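Side-chain contact in geranyltranstransferase (Campylobacter jejuni, PDB 3NPK), which probably condenses geranyl diphosphate with isopentenyl diphosphate to give farnesyl diphosphate and pyrophosphate, as a mainly helical polyprenyl synthase of isoprene biosynthesis: residues E7-I10 and H11-K15. Numbering follows the deposited sequence.
Sequences ELFI and HHLEK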
loop_
_atom_site.group_PDB
_atom_site.type_symbol
_atom_site.label_atom_id
_atom_site.label_comp_id
_atom_site.label_asym_id
_atom_site.label_seq_id
_atom_site.Cartn_x
_atom_site.Cartn_y
_atom_site.Cartn_z
ATOM N N GLU A 7 2.937 8.373 -25.259
ATOM C CA GLU A 7 1.630 7.935 -25.735
ATOM C C GLU A 7 1.386 6.460 -25.416
ATOM O O GLU A 7 0.274 6.068 -25.057
ATOM C CB GLU A 7 1.473 8.214 -27.231
ATOM C CG GLU A 7 1.412 9.703 -27.541
ATOM C CD GLU A 7 0.427 10.454 -26.638
ATOM O OE1 GLU A 7 -0.728 9.987 -26.472
ATOM O OE2 GLU A 7 0.809 11.514 -26.092
ATOM N N LEU A 8 2.440 5.652 -25.520
ATOM C CA LEU A 8 2.341 4.243 -25.181
ATOM C C LEU A 8 1.861 4.082 -23.747
ATOM O O LEU A 8 0.947 3.303 -23.468
ATOM C CB LEU A 8 3.692 3.558 -25.359
ATOM C CG LEU A 8 3.728 2.054 -25.095
ATOM C CD1 LEU A 8 3.023 1.296 -26.205
ATOM C CD2 LEU A 8 5.169 1.576 -24.965
ATOM N N PHE A 9 2.482 4.811 -22.822
ATOM C CA PHE A 9 2.060 4.722 -21.422
ATOM C C PHE A 9 0.634 5.268 -21.155
ATOM O O PHE A 9 -0.153 4.655 -20.421
ATOM C CB PHE A 9 3.039 5.396 -20.463
ATOM C CG PHE A 9 2.620 5.233 -19.046
ATOM C CD1 PHE A 9 2.662 3.970 -18.457
ATOM C CD2 PHE A 9 2.061 6.292 -18.333
ATOM C CE1 PHE A 9 2.211 3.765 -17.162
ATOM C CE2 PHE A 9 1.612 6.100 -17.030
ATOM C CZ PHE A 9 1.694 4.835 -16.438
ATOM N N ILE A 10 0.295 6.406 -21.749
ATOM C CA ILE A 10 -1.062 6.918 -21.586
ATOM C C ILE A 10 -2.108 5.901 -22.059
ATOM O O ILE A 10 -3.117 5.678 -21.394
ATOM C CB ILE A 10 -1.249 8.240 -22.332
ATOM C CG1 ILE A 10 -0.435 9.333 -21.628
ATOM C CG2 ILE A 10 -2.738 8.626 -22.370
ATOM C CD1 ILE A 10 -0.299 10.605 -22.423
ATOM N N HIS A 11 -1.865 5.287 -23.212
ATOM C CA HIS A 11 -2.785 4.290 -23.736
ATOM C C HIS A 11 -2.879 3.100 -22.764
ATOM O O HIS A 11 -3.966 2.577 -22.501
ATOM C CB HIS A 11 -2.307 3.853 -25.121
ATOM C CG HIS A 11 -3.196 2.855 -25.790
ATOM N ND1 HIS A 11 -4.352 3.212 -26.452
ATOM C CD2 HIS A 11 -3.084 1.512 -25.924
ATOM C CE1 HIS A 11 -4.921 2.129 -26.953
ATOM N NE2 HIS A 11 -4.171 1.085 -26.646
ATOM N N HIS A 12 -1.745 2.700 -22.195
ATOM C CA HIS A 12 -1.736 1.586 -21.249
ATOM C C HIS A 12 -2.544 1.926 -19.999
ATOM O O HIS A 12 -3.350 1.123 -19.535
ATOM C CB HIS A 12 -0.299 1.219 -20.878
ATOM C CG HIS A 12 -0.180 -0.043 -20.085
ATOM N ND1 HIS A 12 -0.286 -1.291 -20.658
ATOM C CD2 HIS A 12 0.031 -0.252 -18.760
ATOM C CE1 HIS A 12 -0.120 -2.216 -19.728
ATOM N NE2 HIS A 12 0.065 -1.615 -18.565
ATOM N N LEU A 13 -2.330 3.126 -19.464
ATOM C CA LEU A 13 -3.052 3.571 -18.279
ATOM C C LEU A 13 -4.552 3.584 -18.553
ATOM O O LEU A 13 -5.346 3.098 -17.748
ATOM C CB LEU A 13 -2.563 4.961 -17.858
ATOM C CG LEU A 13 -3.243 5.630 -16.650
ATOM C CD1 LEU A 13 -2.299 6.635 -15.981
ATOM C CD2 LEU A 13 -4.526 6.316 -17.054
ATOM N N GLU A 14 -4.942 4.115 -19.702
ATOM C CA GLU A 14 -6.362 4.252 -19.978
ATOM C C GLU A 14 -7.099 2.912 -20.118
ATOM O O GLU A 14 -8.300 2.838 -19.871
ATOM C CB GLU A 14 -6.580 5.188 -21.169
ATOM C CG GLU A 14 -6.179 6.615 -20.781
ATOM C CD GLU A 14 -6.377 7.648 -21.868
ATOM O OE1 GLU A 14 -6.595 7.269 -23.034
ATOM O OE2 GLU A 14 -6.285 8.854 -21.544
ATOM N N LYS A 15 -6.386 1.845 -20.469
ATOM C CA LYS A 15 -7.031 0.534 -20.548
ATOM C C LYS A 15 -6.766 -0.348 -19.326
ATOM O O LYS A 15 -7.126 -1.531 -19.308
ATOM C CB LYS A 15 -6.663 -0.184 -21.839
ATOM C CG LYS A 15 -5.208 -0.483 -21.969
ATOM C CD LYS A 15 -4.852 -0.689 -23.432
ATOM C CE LYS A 15 -4.098 -1.973 -23.600
ATOM N NZ LYS A 15 -4.992 -3.087 -23.175
#
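E7 meets H11 through the backbone, its O accepting the N-H of H11 at 2.9 Å; CB of H11 rests 3.4 Å from the same E7 O. One residue on, L8 O accepts H12 N at 3.0 Å. The imidazole of H12 turns to a partner beyond the helix, NE2 being hydrogen-bonded to D64 OD1, which ties this turn to helix 59-80. F9 O accepts a hydrogen bond from L13 N at 2.8 Å, and the two side chains also meet. CG of F9, anti to the backbone N (chi1 -177°), sits beside the carbonyl carbon, and the ring extends toward the next turn, where CE2 comes within 4.1 Å of L13 CD1. This is a light apolar touch, oblique to the ring. I10 O accepts a hydrogen bond from E14 N and also lies 3.3 Å from E14 CG. The side chains of I10 and E14 run alongside one another in the same direction; the methyl CG2 of I10 is in van der Waals contact with the carboxylate of E14, 3.6 Å from OE2. Together the four i to i+4 bonds carry regular alpha-helical geometry up to the C-terminal end of helix 5-14, where K15 departs from helical angles. This N-terminal helix packs against the fold by one side: L8, F9 and H12 touch helix 59-80, while F9 also reaches helix 42-54 and makes a T-shaped (edge-to-face) stack with H41; the F9 side chain is about 9 Å from the bound pyrophosphate.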